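Local structure of structural polyprotein, VP3 (Israeli acute paralysis virus, 5CDD) at residues B[78-83]-B[173-178]; B[96-101]-B[232-237]; B[131-136]-B[212-217]; B[141-146]-B[193-198]; B[150-155]-B[241-246]. The protein probably serves as a structural subunit of the virion, a jelly-roll capsid protein released from a longer polyprotein and assembled with its sister subunits into the viral shell. All coordinates share one frame; numbering follows the deposited sequence.

Contact 1 of 5, residues B[78-83]-B[173-178]; sequences QKPIAN and PDQDQL
Pro80 carries the apolar part of this contact, setting its ring against Gln175 and Leu178. Its CG lies 3.9 Å from Gln175 CB and 4.1 Å from Leu178 CB, so both partners are met at the start of their side chains rather than at their tips. The Pro80 and Gln175 side chains cross obliquely. No hydrogen bond joins the two segments, although Pro80 CD comes within 3.0 Å of Leu178 O, an oxygen that is bonded to Arg241 NH1. A bend at chi2 (134°) sets the place of Gln175 CD. The amide NE2 of Gln175 passes 4.2 Å from Ala82 CA and is hydrogen-bonded to Gly84 O. The two segments belong to loops that follow strands 64-72 and 171-173 of the capsid jelly roll, and the second is shaped by a 3-10 turn at residues 175-177. Backbone bonds define that turn, from Gln177 N to Asp174 O at 2.9 Å and from Leu178 N to Gln175 O at 2.7 Å. Beyond the segments, Pro80 and Leu178 both rest on Val90 of strand 90-92, and Leu178 also packs on Tyr195 of a neighbouring subunit.

Contact 2 of 5, residues B[96-101]-B[232-237]; sequences PCYSKS and ESFSGF
Pro96, Cys97 and Tyr98 meet Ser233 and Phe234 by packing, without a hydrogen bond between the segments; the centre of the contact lies about 7 Å from the centre of the chain. In the jelly roll this joins the loop that leaves strand 90-92 to the turn between helix 228-231 and strand 236-247; all five touching residues are buried. The ring of Phe234 does most of the work. Its CZ end is driven toward the 96-98 backbone, with CZ 3.5 Å from Tyr98 CB and 4.3 Å from Pro96 CB. The carbonyl oxygens of Pro96 and Cys97 both lie near the plane of this ring at its edge, Pro96 O 3.5 Å from Phe234 CE1 and Cys97 O 3.8 Å from Phe234 CZ. Aromatic C-H groups therefore face the negative ends of two peptide dipoles, probably a mildly favourable match. Tyr98 meets Phe234 through CB, and Phe234 CE1 lies at the edge of the Tyr98 ring, whose hydroxyl is bonded to His67 NE2. Lys66 makes a cation-pi contact with that ring, and Trp87 meets it edge-to-face. Phe234 also meets the ring of Phe230, from the preceding helix. On the flank, the Pro96 ring touches the other turn residue, its CD 3.7 Å from Ser233 O and its CG 4.2 Å from Ser233 CB.

Contact 3 of 5, residues B[131-136]-B[212-217]; sequences SYWRAT and MFLKTA
Trp133 and Leu214 form an antiparallel hydrogen-bonded pair that attaches the short strand 214-215 to the start of strand 132-144. Two backbone bonds make the pair, Trp133 N to Leu214 O at 2.8 Å and Leu214 N to Trp133 O at 2.9 Å. The two side chains run side by side in the same direction: Leu214 CB sits over one face of the indole, near its rim, while Leu214 CD1 comes 3.5 Å from Trp133 CZ2. At the indole edge, in plane, lies Lys215 O, which takes a weak hydrogen bond from Trp133 NE1. Thr216 CG2 fills in at the same rim, 3.5 Å from Trp133 CD1, as its side chain slides past in the opposite direction. The next residue, Arg134, extends from CG to NE and reaches back to the 212-217 backbone, where NH1 donates to Met212 O at 2.9 Å, the donor tilted 24° from the carbonyl plane. The guanidinium plane stands 86° from the ring of Phe213, whose CD1 meets Arg134 CB at 3.6 Å. Tyr132 OH is held by Gly163 of a neighbouring subunit. On its other edge strand 132-144 pairs with 267-270, where Ser131 and Tyr132 both face Val270 as a classic beta bulge, within one of the two antiparallel sheets of a viral capsid jelly roll.

Contact 4 of 5, residues B[141-146]-B[193-198]; sequences ITVVKT and LDLTND
Val143 faces Leu193 and Leu195 across the interior of the jelly-roll sandwich, bringing together the end of strand 132-144 in one sheet and the end of strand 189-194 in the other. The backbones stay well apart, 7.7 Å between the CA atoms of Val143 and Leu195, and no hydrogen bond crosses; side chains do most of the bridging, with Lys145 CE also reaching Leu195 O. Each methyl of Val143 has its own partner. CG2 meets Leu193 CD2 at 3.5 Å, the two side chains sliding past each other in opposite directions, whereas CG1 is 4.2 Å from Leu195 CD2 and those side chains stand at about a right angle. With CG1 anti to the backbone N (chi1 -178°), CG1 is the branch that meets Leu195, and CG2 the one that meets Leu193. Ile141 CD1 extends the apolar layer to Ile155, while Val143 and Lys145 both rest on Val256 of strand 255-265. Just past the first strand, Lys145 runs its aliphatic chain across Leu195 at an angle, with CD 3.6 Å from Leu195 CG. The ammonium end lies near the backbone oxygens of the 193-198 turn, Lys145 NZ being 3.6 Å from Leu195 O and 3.7 Å from Asp198 O, with no hydrogen bond across the segments. That turn is closed from within. Asp194 O receives both Asn197 N and Asp198 N, and Asp194 OD1 completes an Asx turn by accepting Thr196 N at 2.8 Å on its anti lone pair, the one directed away from OD2.

Contact 5 of 5, residues B[150-155]-B[241-246]; sequences TGRLEI and RPVTKL
The guanidinium of Arg241 meets Glu154 at its edge: OE1 lies in the guanidinium plane, 3.3 Å from NH2, with a weaker bond from NE, making a salt bridge. The acid is met on its syn side, 32° out of the carboxylate plane, and the two flat groups are turned 31° apart. Arg152 likewise presents an edge, its NE giving a weak bond to Thr244 OG1 in plane, while Val243 CG1 approaches NH2 obliquely. The backbones of strands 150-159 and 236-247 of the jelly roll pair antiparallel through Glu154 N to Arg241 O (2.7 Å) and Arg241 N to Glu154 O (2.8 Å). A classic beta bulge then shifts the register, because Val243 and Thr244 both face Arg152; its O accepts Val243 N at 2.7 Å and Thr244 N at 3.3 Å. On the sheet face opposite the charges, Leu153 CD1 packs 4.1 Å from Pro242 CG, and both side chains rest on Trp71. Glu154 OE2 is bonded to Ser185 OG, and Arg241 NH1 to Ala183 O. The buried charges of Glu154 and Arg241 thus answer each other and have further polar partners, which would probably keep both ionised.

In the fold
Contacts 2, 3 and 4 are buried, 2 and 3 near the middle of the chain with centres about 11 Å apart, and 4 far out, while 1 and 5 are partly exposed. Contacts 2 and 3 meet where Pro96 packs on Trp133; contacts 4 and 5 touch through backbone bonds between strands 150-159 and 189-194. Strand 132-144 serves contacts 3 and 4; strand 236-247 serves 2 and 5. Contact 1 reaches contact 5 through Arg241 and Pro242. Chemistry follows place: neighbouring strands within a sheet pair by backbone bonds in 3 and 5, with a salt bridge only in 5, whereas loops in 1 and 2 and facing sheets in 4 meet by packing.

Contact 1 of 5, residues B[78-83]-B[173-178]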
# COMPACT_ATOMS: atom_id res chain seq x y z
N GLN B 78 -33.51 57.99 37.48
CA GLN B 78 -32.07 58.04 37.22
C GLN B 78 -31.24 57.62 38.43
O GLN B 78 -30.18 58.17 38.70
CB GLN B 78 -31.66 59.44 36.76
CG GLN B 78 -32.31 59.87 35.45
CD GLN B 78 -31.60 61.05 34.83
OE1 GLN B 78 -31.45 62.11 35.45
NE2 GLN B 78 -31.16 60.88 33.59
N LYS B 79 -31.74 56.63 39.17
CA LYS B 79 -31.05 56.10 40.34
C LYS B 79 -31.15 54.58 40.27
O LYS B 79 -32.26 54.03 40.26
CB LYS B 79 -31.69 56.60 41.64
CG LYS B 79 -31.03 56.07 42.90
CD LYS B 79 -31.74 56.52 44.17
CE LYS B 79 -31.17 55.83 45.41
NZ LYS B 79 -31.29 54.34 45.31
N PRO B 80 -30.01 53.87 40.23
CA PRO B 80 -30.09 52.41 40.15
C PRO B 80 -31.01 51.83 41.22
O PRO B 80 -30.87 52.15 42.40
CB PRO B 80 -28.64 51.97 40.32
CG PRO B 80 -28.06 53.03 41.18
CD PRO B 80 -28.63 54.29 40.56
N ILE B 81 -31.95 51.00 40.78
CA ILE B 81 -32.89 50.37 41.69
C ILE B 81 -32.19 49.74 42.89
O ILE B 81 -31.36 48.84 42.73
CB ILE B 81 -33.71 49.28 40.98
CG1 ILE B 81 -34.73 49.96 40.07
CG2 ILE B 81 -34.39 48.38 42.00
CD1 ILE B 81 -35.51 49.02 39.21
N ALA B 82 -32.54 50.21 44.08
CA ALA B 82 -31.93 49.71 45.30
C ALA B 82 -32.33 48.28 45.59
O ALA B 82 -33.49 47.90 45.47
CB ALA B 82 -32.32 50.58 46.48
N ASN B 83 -31.34 47.48 45.99
CA ASN B 83 -31.54 46.08 46.33
C ASN B 83 -30.57 45.81 47.47
O ASN B 83 -29.82 44.83 47.47
CB ASN B 83 -31.20 45.20 45.12
CG ASN B 83 -31.45 43.73 45.39
OD1 ASN B 83 -32.57 43.33 45.71
ND2 ASN B 83 -30.41 42.92 45.26
N PRO B 173 -21.99 47.11 44.65
CA PRO B 173 -21.98 48.29 43.78
C PRO B 173 -21.99 49.61 44.54
O PRO B 173 -22.44 49.67 45.69
CB PRO B 173 -23.25 48.09 42.95
CG PRO B 173 -24.18 47.51 43.95
CD PRO B 173 -23.32 46.48 44.66
N ASP B 174 -21.49 50.65 43.89
CA ASP B 174 -21.44 51.99 44.47
C ASP B 174 -22.55 52.80 43.81
O ASP B 174 -22.30 53.61 42.92
CB ASP B 174 -20.09 52.64 44.19
CG ASP B 174 -19.86 53.88 45.04
OD1 ASP B 174 -20.79 54.70 45.16
OD2 ASP B 174 -18.75 54.02 45.58
N GLN B 175 -23.79 52.55 44.24
CA GLN B 175 -24.97 53.21 43.70
C GLN B 175 -24.87 54.72 43.61
O GLN B 175 -25.28 55.31 42.61
CB GLN B 175 -26.18 52.84 44.54
CG GLN B 175 -26.42 51.35 44.60
CD GLN B 175 -26.69 50.87 46.01
OE1 GLN B 175 -25.83 50.98 46.88
NE2 GLN B 175 -27.89 50.34 46.23
N ASP B 176 -24.34 55.35 44.65
CA ASP B 176 -24.22 56.80 44.67
C ASP B 176 -23.47 57.33 43.45
O ASP B 176 -23.67 58.47 43.03
CB ASP B 176 -23.49 57.26 45.94
CG ASP B 176 -24.15 56.75 47.20
OD1 ASP B 176 -25.35 57.03 47.41
OD2 ASP B 176 -23.46 56.06 47.99
N GLN B 177 -22.62 56.49 42.87
CA GLN B 177 -21.84 56.87 41.70
C GLN B 177 -22.56 56.61 40.39
O GLN B 177 -22.09 57.02 39.34
CB GLN B 177 -20.52 56.10 41.70
CG GLN B 177 -19.58 56.50 42.82
CD GLN B 177 -18.43 57.36 42.33
OE1 GLN B 177 -17.49 56.86 41.71
NE2 GLN B 177 -18.51 58.66 42.60
N LEU B 178 -23.71 55.95 40.46
CA LEU B 178 -24.46 55.63 39.26
C LEU B 178 -25.81 56.33 39.13
O LEU B 178 -26.78 55.74 38.66
CB LEU B 178 -24.64 54.11 39.18
CG LEU B 178 -23.32 53.33 39.05
CD1 LEU B 178 -23.59 51.85 39.22
CD2 LEU B 178 -22.69 53.61 37.70

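Contact 2 of 5, residues B[96-101]-B[232-237]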
# COMPACT_ATOMS: atom_id res chain seq x y z
N PRO B 96 -18.63 34.68 34.39
CA PRO B 96 -18.33 34.23 35.75
C PRO B 96 -19.39 34.70 36.75
O PRO B 96 -20.18 35.60 36.45
CB PRO B 96 -16.97 34.86 36.03
CG PRO B 96 -16.35 34.96 34.68
CD PRO B 96 -17.50 35.45 33.84
N CYS B 97 -19.40 34.10 37.94
CA CYS B 97 -20.37 34.48 38.96
C CYS B 97 -19.88 35.72 39.71
O CYS B 97 -18.68 35.85 39.97
CB CYS B 97 -20.60 33.33 39.93
SG CYS B 97 -22.14 33.48 40.86
N TYR B 98 -20.80 36.61 40.05
CA TYR B 98 -20.43 37.84 40.75
C TYR B 98 -21.09 38.00 42.11
O TYR B 98 -20.66 38.82 42.93
CB TYR B 98 -20.78 39.05 39.87
CG TYR B 98 -22.23 39.11 39.47
CD1 TYR B 98 -23.22 39.52 40.37
CD2 TYR B 98 -22.64 38.74 38.19
CE1 TYR B 98 -24.56 39.55 40.01
CE2 TYR B 98 -23.98 38.77 37.81
CZ TYR B 98 -24.94 39.18 38.73
OH TYR B 98 -26.26 39.20 38.37
N SER B 99 -22.14 37.23 42.36
CA SER B 99 -22.85 37.31 43.64
C SER B 99 -22.56 36.12 44.54
O SER B 99 -22.48 34.98 44.09
CB SER B 99 -24.36 37.41 43.40
OG SER B 99 -24.85 36.26 42.73
N LYS B 100 -22.40 36.40 45.83
CA LYS B 100 -22.13 35.36 46.81
C LYS B 100 -22.73 35.73 48.16
O LYS B 100 -23.04 36.89 48.42
CB LYS B 100 -20.63 35.14 46.97
CG LYS B 100 -19.89 36.30 47.61
CD LYS B 100 -18.40 36.05 47.66
CE LYS B 100 -17.65 37.28 48.13
NZ LYS B 100 -16.18 37.13 48.00
N SER B 101 -22.91 34.72 49.00
CA SER B 101 -23.45 34.91 50.34
C SER B 101 -22.45 34.29 51.30
O SER B 101 -21.81 33.29 50.98
CB SER B 101 -24.80 34.22 50.47
OG SER B 101 -25.30 34.32 51.79
N GLU B 232 -11.11 41.89 36.62
CA GLU B 232 -10.52 41.25 35.44
C GLU B 232 -11.42 40.17 34.86
O GLU B 232 -11.03 39.46 33.94
CB GLU B 232 -9.17 40.64 35.80
CG GLU B 232 -8.10 41.66 36.15
CD GLU B 232 -7.69 42.50 34.96
OE1 GLU B 232 -7.13 41.93 34.00
OE2 GLU B 232 -7.93 43.73 34.99
N SER B 233 -12.64 40.05 35.39
CA SER B 233 -13.56 39.02 34.93
C SER B 233 -14.87 39.52 34.31
O SER B 233 -15.74 38.70 34.03
CB SER B 233 -13.92 38.09 36.09
OG SER B 233 -12.77 37.59 36.75
N PHE B 234 -15.02 40.82 34.08
CA PHE B 234 -16.30 41.28 33.55
C PHE B 234 -16.41 42.19 32.33
O PHE B 234 -17.33 42.02 31.53
CB PHE B 234 -17.12 41.85 34.70
CG PHE B 234 -17.52 40.80 35.70
CD1 PHE B 234 -18.47 39.84 35.38
CD2 PHE B 234 -16.90 40.74 36.95
CE1 PHE B 234 -18.79 38.82 36.27
CE2 PHE B 234 -17.22 39.72 37.85
CZ PHE B 234 -18.17 38.76 37.51
N SER B 235 -15.52 43.16 32.16
CA SER B 235 -15.58 44.05 30.99
C SER B 235 -16.58 45.20 31.06
O SER B 235 -16.53 46.11 30.24
CB SER B 235 -15.88 43.25 29.71
OG SER B 235 -17.28 43.18 29.47
N GLY B 236 -17.51 45.14 32.01
CA GLY B 236 -18.49 46.21 32.11
C GLY B 236 -19.66 45.86 33.01
O GLY B 236 -19.57 44.93 33.81
N PHE B 237 -20.75 46.60 32.88
CA PHE B 237 -21.92 46.36 33.70
C PHE B 237 -23.19 46.97 33.13
O PHE B 237 -23.15 47.88 32.29
CB PHE B 237 -21.68 46.91 35.11
CG PHE B 237 -21.57 48.41 35.18
CD1 PHE B 237 -22.71 49.21 35.29
CD2 PHE B 237 -20.33 49.04 35.12
CE1 PHE B 237 -22.61 50.60 35.35
CE2 PHE B 237 -20.22 50.43 35.17
CZ PHE B 237 -21.37 51.21 35.29

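Contact 3 of 5, residues B[131-136]-B[212-217]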
# COMPACT_ATOMS: atom_id res chain seq x y z
N SER B 131 -10.07 28.73 32.83
CA SER B 131 -9.31 29.90 33.26
C SER B 131 -9.79 31.21 32.65
O SER B 131 -9.90 32.22 33.35
CB SER B 131 -7.83 29.70 32.94
OG SER B 131 -7.30 28.62 33.69
N TYR B 132 -10.08 31.21 31.35
CA TYR B 132 -10.54 32.41 30.68
C TYR B 132 -11.78 32.12 29.85
O TYR B 132 -12.00 30.99 29.42
CB TYR B 132 -9.45 32.99 29.78
CG TYR B 132 -8.08 33.02 30.40
CD1 TYR B 132 -7.17 31.99 30.16
CD2 TYR B 132 -7.69 34.06 31.24
CE1 TYR B 132 -5.90 32.00 30.74
CE2 TYR B 132 -6.43 34.07 31.83
CZ TYR B 132 -5.54 33.04 31.58
OH TYR B 132 -4.29 33.05 32.15
N TRP B 133 -12.59 33.15 29.61
CA TRP B 133 -13.81 33.00 28.84
C TRP B 133 -13.98 34.11 27.81
O TRP B 133 -13.24 35.09 27.79
CB TRP B 133 -15.03 33.01 29.76
CG TRP B 133 -15.24 34.32 30.46
CD1 TRP B 133 -14.63 34.74 31.61
CD2 TRP B 133 -16.07 35.41 30.03
NE1 TRP B 133 -15.03 36.02 31.92
CE2 TRP B 133 -15.91 36.45 30.97
CE3 TRP B 133 -16.93 35.60 28.94
CZ2 TRP B 133 -16.59 37.67 30.85
CZ3 TRP B 133 -17.60 36.81 28.82
CH2 TRP B 133 -17.43 37.83 29.77
N ARG B 134 -15.00 33.94 26.97
CA ARG B 134 -15.34 34.90 25.92
C ARG B 134 -16.74 34.50 25.46
O ARG B 134 -16.94 33.36 25.03
CB ARG B 134 -14.36 34.80 24.76
CG ARG B 134 -14.64 35.77 23.63
CD ARG B 134 -13.80 35.46 22.41
NE ARG B 134 -14.09 36.37 21.31
CZ ARG B 134 -13.64 37.62 21.23
NH1 ARG B 134 -12.87 38.11 22.19
NH2 ARG B 134 -13.97 38.38 20.19
N ALA B 135 -17.69 35.41 25.55
CA ALA B 135 -19.05 35.10 25.13
C ALA B 135 -19.98 36.30 25.07
O ALA B 135 -19.63 37.40 25.49
CB ALA B 135 -19.64 34.05 26.07
N THR B 136 -21.16 36.07 24.52
CA THR B 136 -22.19 37.10 24.40
C THR B 136 -23.13 36.87 25.57
O THR B 136 -23.83 35.85 25.62
CB THR B 136 -22.97 36.96 23.08
OG1 THR B 136 -22.09 37.21 21.98
CG2 THR B 136 -24.12 37.95 23.05
N MET B 212 -8.52 39.43 24.63
CA MET B 212 -9.13 38.38 23.83
C MET B 212 -10.08 37.54 24.67
O MET B 212 -11.12 37.08 24.19
CB MET B 212 -8.04 37.49 23.24
CG MET B 212 -7.13 38.19 22.26
SD MET B 212 -6.04 37.01 21.46
CE MET B 212 -6.70 37.06 19.80
N PHE B 213 -9.71 37.34 25.93
CA PHE B 213 -10.50 36.56 26.87
C PHE B 213 -10.43 37.25 28.23
O PHE B 213 -9.49 38.00 28.50
CB PHE B 213 -9.94 35.15 27.02
CG PHE B 213 -9.82 34.40 25.72
CD1 PHE B 213 -10.94 33.88 25.09
CD2 PHE B 213 -8.57 34.16 25.16
CE1 PHE B 213 -10.83 33.14 23.91
CE2 PHE B 213 -8.44 33.42 23.98
CZ PHE B 213 -9.57 32.91 23.36
N LEU B 214 -11.42 36.99 29.09
CA LEU B 214 -11.45 37.56 30.43
C LEU B 214 -11.32 36.44 31.46
O LEU B 214 -11.66 35.29 31.18
CB LEU B 214 -12.75 38.34 30.65
CG LEU B 214 -12.88 39.67 29.91
CD1 LEU B 214 -14.28 40.23 30.12
CD2 LEU B 214 -11.84 40.65 30.41
N LYS B 215 -10.83 36.78 32.64
CA LYS B 215 -10.65 35.78 33.69
C LYS B 215 -11.99 35.23 34.17
O LYS B 215 -13.03 35.84 33.97
CB LYS B 215 -9.88 36.39 34.87
CG LYS B 215 -8.41 36.69 34.54
CD LYS B 215 -7.63 37.12 35.78
CE LYS B 215 -6.13 37.20 35.51
NZ LYS B 215 -5.77 38.27 34.54
N THR B 216 -11.95 34.06 34.80
CA THR B 216 -13.17 33.42 35.29
C THR B 216 -13.25 33.37 36.81
O THR B 216 -14.11 32.69 37.37
CB THR B 216 -13.28 31.98 34.75
OG1 THR B 216 -12.19 31.20 35.25
CG2 THR B 216 -13.28 31.97 33.23
N ALA B 217 -12.35 34.08 37.48
CA ALA B 217 -12.32 34.10 38.94
C ALA B 217 -13.62 34.64 39.52
O ALA B 217 -14.18 34.08 40.47
CB ALA B 217 -11.14 34.95 39.42

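Contact 4 of 5, residues B[141-146]-B[193-198]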
# COMPACT_ATOMS: atom_id res chain seq x y z
N ILE B 141 -35.10 40.78 31.21
CA ILE B 141 -35.67 41.56 32.30
C ILE B 141 -37.19 41.60 32.21
O ILE B 141 -37.76 42.17 31.28
CB ILE B 141 -35.10 42.99 32.27
CG1 ILE B 141 -33.57 42.92 32.30
CG2 ILE B 141 -35.64 43.79 33.45
CD1 ILE B 141 -32.89 44.26 32.12
N THR B 142 -37.83 40.98 33.19
CA THR B 142 -39.28 40.91 33.25
C THR B 142 -39.82 41.78 34.38
O THR B 142 -39.25 41.84 35.47
CB THR B 142 -39.76 39.47 33.49
OG1 THR B 142 -39.14 38.58 32.56
CG2 THR B 142 -41.27 39.39 33.35
N VAL B 143 -40.93 42.46 34.12
CA VAL B 143 -41.55 43.31 35.13
C VAL B 143 -42.90 42.71 35.49
O VAL B 143 -43.87 42.86 34.75
CB VAL B 143 -41.76 44.75 34.61
CG1 VAL B 143 -42.37 45.60 35.70
CG2 VAL B 143 -40.44 45.35 34.15
N VAL B 144 -42.95 42.01 36.62
CA VAL B 144 -44.18 41.38 37.06
C VAL B 144 -45.11 42.47 37.60
O VAL B 144 -44.95 42.95 38.71
CB VAL B 144 -43.91 40.35 38.17
CG1 VAL B 144 -45.19 39.64 38.53
CG2 VAL B 144 -42.86 39.35 37.69
N LYS B 145 -46.10 42.84 36.78
CA LYS B 145 -47.04 43.89 37.14
C LYS B 145 -48.48 43.58 36.72
O LYS B 145 -48.82 42.44 36.44
CB LYS B 145 -46.61 45.18 36.45
CG LYS B 145 -46.72 45.09 34.94
CD LYS B 145 -46.20 46.32 34.23
CE LYS B 145 -46.63 46.31 32.77
NZ LYS B 145 -46.24 45.06 32.08
N THR B 146 -49.30 44.63 36.69
CA THR B 146 -50.70 44.52 36.28
C THR B 146 -50.85 45.49 35.11
O THR B 146 -49.93 46.25 34.80
CB THR B 146 -51.68 44.94 37.39
OG1 THR B 146 -51.57 46.35 37.63
CG2 THR B 146 -51.38 44.19 38.68
N LEU B 193 -37.55 50.21 28.78
CA LEU B 193 -38.71 49.35 28.88
C LEU B 193 -39.91 50.15 29.38
O LEU B 193 -39.90 50.65 30.51
CB LEU B 193 -38.42 48.18 29.83
CG LEU B 193 -39.50 47.11 29.99
CD1 LEU B 193 -39.77 46.45 28.64
CD2 LEU B 193 -39.03 46.07 30.99
N ASP B 194 -40.93 50.27 28.54
CA ASP B 194 -42.14 51.01 28.90
C ASP B 194 -43.23 50.03 29.30
O ASP B 194 -43.74 49.28 28.46
CB ASP B 194 -42.60 51.85 27.71
CG ASP B 194 -43.65 52.88 28.09
OD1 ASP B 194 -44.70 52.49 28.64
OD2 ASP B 194 -43.42 54.08 27.84
N LEU B 195 -43.59 50.02 30.58
CA LEU B 195 -44.61 49.12 31.11
C LEU B 195 -45.95 49.18 30.37
O LEU B 195 -46.81 48.32 30.57
CB LEU B 195 -44.83 49.39 32.60
CG LEU B 195 -43.75 48.90 33.57
CD1 LEU B 195 -42.40 49.50 33.21
CD2 LEU B 195 -44.14 49.29 34.99
N THR B 196 -46.12 50.20 29.53
CA THR B 196 -47.36 50.36 28.78
C THR B 196 -47.34 49.59 27.46
O THR B 196 -48.39 49.29 26.89
CB THR B 196 -47.62 51.86 28.48
OG1 THR B 196 -47.77 52.57 29.71
CG2 THR B 196 -48.88 52.03 27.64
N ASN B 197 -46.14 49.28 26.98
CA ASN B 197 -46.00 48.56 25.72
C ASN B 197 -45.39 47.17 25.86
O ASN B 197 -45.73 46.25 25.11
CB ASN B 197 -45.17 49.38 24.74
CG ASN B 197 -45.83 50.69 24.36
OD1 ASN B 197 -46.89 50.70 23.73
ND2 ASN B 197 -45.21 51.79 24.75
N ASP B 198 -44.49 47.01 26.83
CA ASP B 198 -43.83 45.72 27.03
C ASP B 198 -43.78 45.30 28.50
O ASP B 198 -43.98 46.11 29.40
CB ASP B 198 -42.40 45.79 26.49
CG ASP B 198 -42.34 46.22 25.04
OD1 ASP B 198 -42.87 45.49 24.18
OD2 ASP B 198 -41.76 47.30 24.76

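Contact 5 of 5, residues B[150-155]-B[241-246]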
# COMPACT_ATOMS: atom_id res chain seq x y z
N THR B 150 -47.73 51.77 35.31
CA THR B 150 -47.10 52.49 34.22
C THR B 150 -45.75 53.02 34.69
O THR B 150 -45.49 53.10 35.89
CB THR B 150 -47.97 53.66 33.72
OG1 THR B 150 -48.23 54.56 34.80
CG2 THR B 150 -49.29 53.14 33.16
N GLY B 151 -44.91 53.40 33.74
CA GLY B 151 -43.60 53.91 34.07
C GLY B 151 -42.60 53.41 33.05
O GLY B 151 -42.96 52.62 32.18
N ARG B 152 -41.36 53.87 33.13
CA ARG B 152 -40.34 53.45 32.18
C ARG B 152 -39.02 53.13 32.85
O ARG B 152 -38.46 53.95 33.57
CB ARG B 152 -40.13 54.55 31.14
CG ARG B 152 -41.27 54.66 30.14
CD ARG B 152 -41.69 56.10 29.94
NE ARG B 152 -40.60 56.94 29.47
CZ ARG B 152 -39.96 56.76 28.31
NH1 ARG B 152 -40.32 55.78 27.50
NH2 ARG B 152 -38.96 57.57 27.98
N LEU B 153 -38.52 51.92 32.60
CA LEU B 153 -37.26 51.47 33.18
C LEU B 153 -36.14 51.60 32.14
O LEU B 153 -36.34 51.31 30.97
CB LEU B 153 -37.42 50.02 33.64
CG LEU B 153 -36.55 49.48 34.77
CD1 LEU B 153 -36.68 50.36 36.01
CD2 LEU B 153 -36.98 48.06 35.09
N GLU B 154 -34.98 52.05 32.59
CA GLU B 154 -33.83 52.22 31.71
C GLU B 154 -32.74 51.21 32.03
O GLU B 154 -32.41 50.99 33.19
CB GLU B 154 -33.27 53.64 31.86
CG GLU B 154 -31.94 53.87 31.16
CD GLU B 154 -31.32 55.21 31.51
OE1 GLU B 154 -31.12 55.48 32.72
OE2 GLU B 154 -31.04 55.99 30.58
N ILE B 155 -32.19 50.60 30.99
CA ILE B 155 -31.12 49.62 31.15
C ILE B 155 -30.04 49.98 30.14
O ILE B 155 -30.24 49.84 28.94
CB ILE B 155 -31.62 48.19 30.87
CG1 ILE B 155 -32.84 47.88 31.73
CG2 ILE B 155 -30.51 47.19 31.17
CD1 ILE B 155 -34.11 47.60 30.94
N ARG B 241 -32.18 51.80 35.90
CA ARG B 241 -32.65 53.01 36.56
C ARG B 241 -33.96 53.50 35.95
O ARG B 241 -34.14 53.48 34.73
CB ARG B 241 -31.61 54.13 36.44
CG ARG B 241 -30.22 53.74 36.90
CD ARG B 241 -29.26 54.92 36.83
NE ARG B 241 -29.26 55.55 35.51
CZ ARG B 241 -28.38 56.46 35.12
NH1 ARG B 241 -27.43 56.86 35.95
NH2 ARG B 241 -28.46 56.99 33.91
N PRO B 242 -34.90 53.94 36.80
CA PRO B 242 -36.19 54.43 36.30
C PRO B 242 -36.04 55.76 35.56
O PRO B 242 -35.36 56.67 36.03
CB PRO B 242 -37.02 54.59 37.57
CG PRO B 242 -36.40 53.60 38.52
CD PRO B 242 -34.94 53.79 38.26
N VAL B 243 -36.66 55.86 34.38
CA VAL B 243 -36.62 57.09 33.60
C VAL B 243 -37.86 57.88 33.99
O VAL B 243 -37.83 59.10 34.13
CB VAL B 243 -36.65 56.80 32.09
CG1 VAL B 243 -36.78 58.10 31.31
CG2 VAL B 243 -35.39 56.08 31.67
N THR B 244 -38.96 57.14 34.14
CA THR B 244 -40.25 57.70 34.53
C THR B 244 -40.69 56.95 35.79
O THR B 244 -40.79 55.73 35.79
CB THR B 244 -41.30 57.49 33.42
OG1 THR B 244 -40.94 58.26 32.27
CG2 THR B 244 -42.68 57.91 33.90
N LYS B 245 -40.93 57.70 36.86
CA LYS B 245 -41.34 57.12 38.13
C LYS B 245 -42.50 56.13 37.95
O LYS B 245 -43.30 56.25 37.02
CB LYS B 245 -41.74 58.23 39.09
CG LYS B 245 -41.50 57.90 40.55
CD LYS B 245 -41.51 59.15 41.40
CE LYS B 245 -41.07 58.86 42.83
NZ LYS B 245 -41.01 60.09 43.65
N LEU B 246 -42.57 55.14 38.83
CA LEU B 246 -43.62 54.12 38.76
C LEU B 246 -44.97 54.69 39.19
O LEU B 246 -45.11 55.25 40.27
CB LEU B 246 -43.27 52.92 39.64
CG LEU B 246 -44.29 51.78 39.64
CD1 LEU B 246 -44.40 51.20 38.23
CD2 LEU B 246 -43.86 50.71 40.62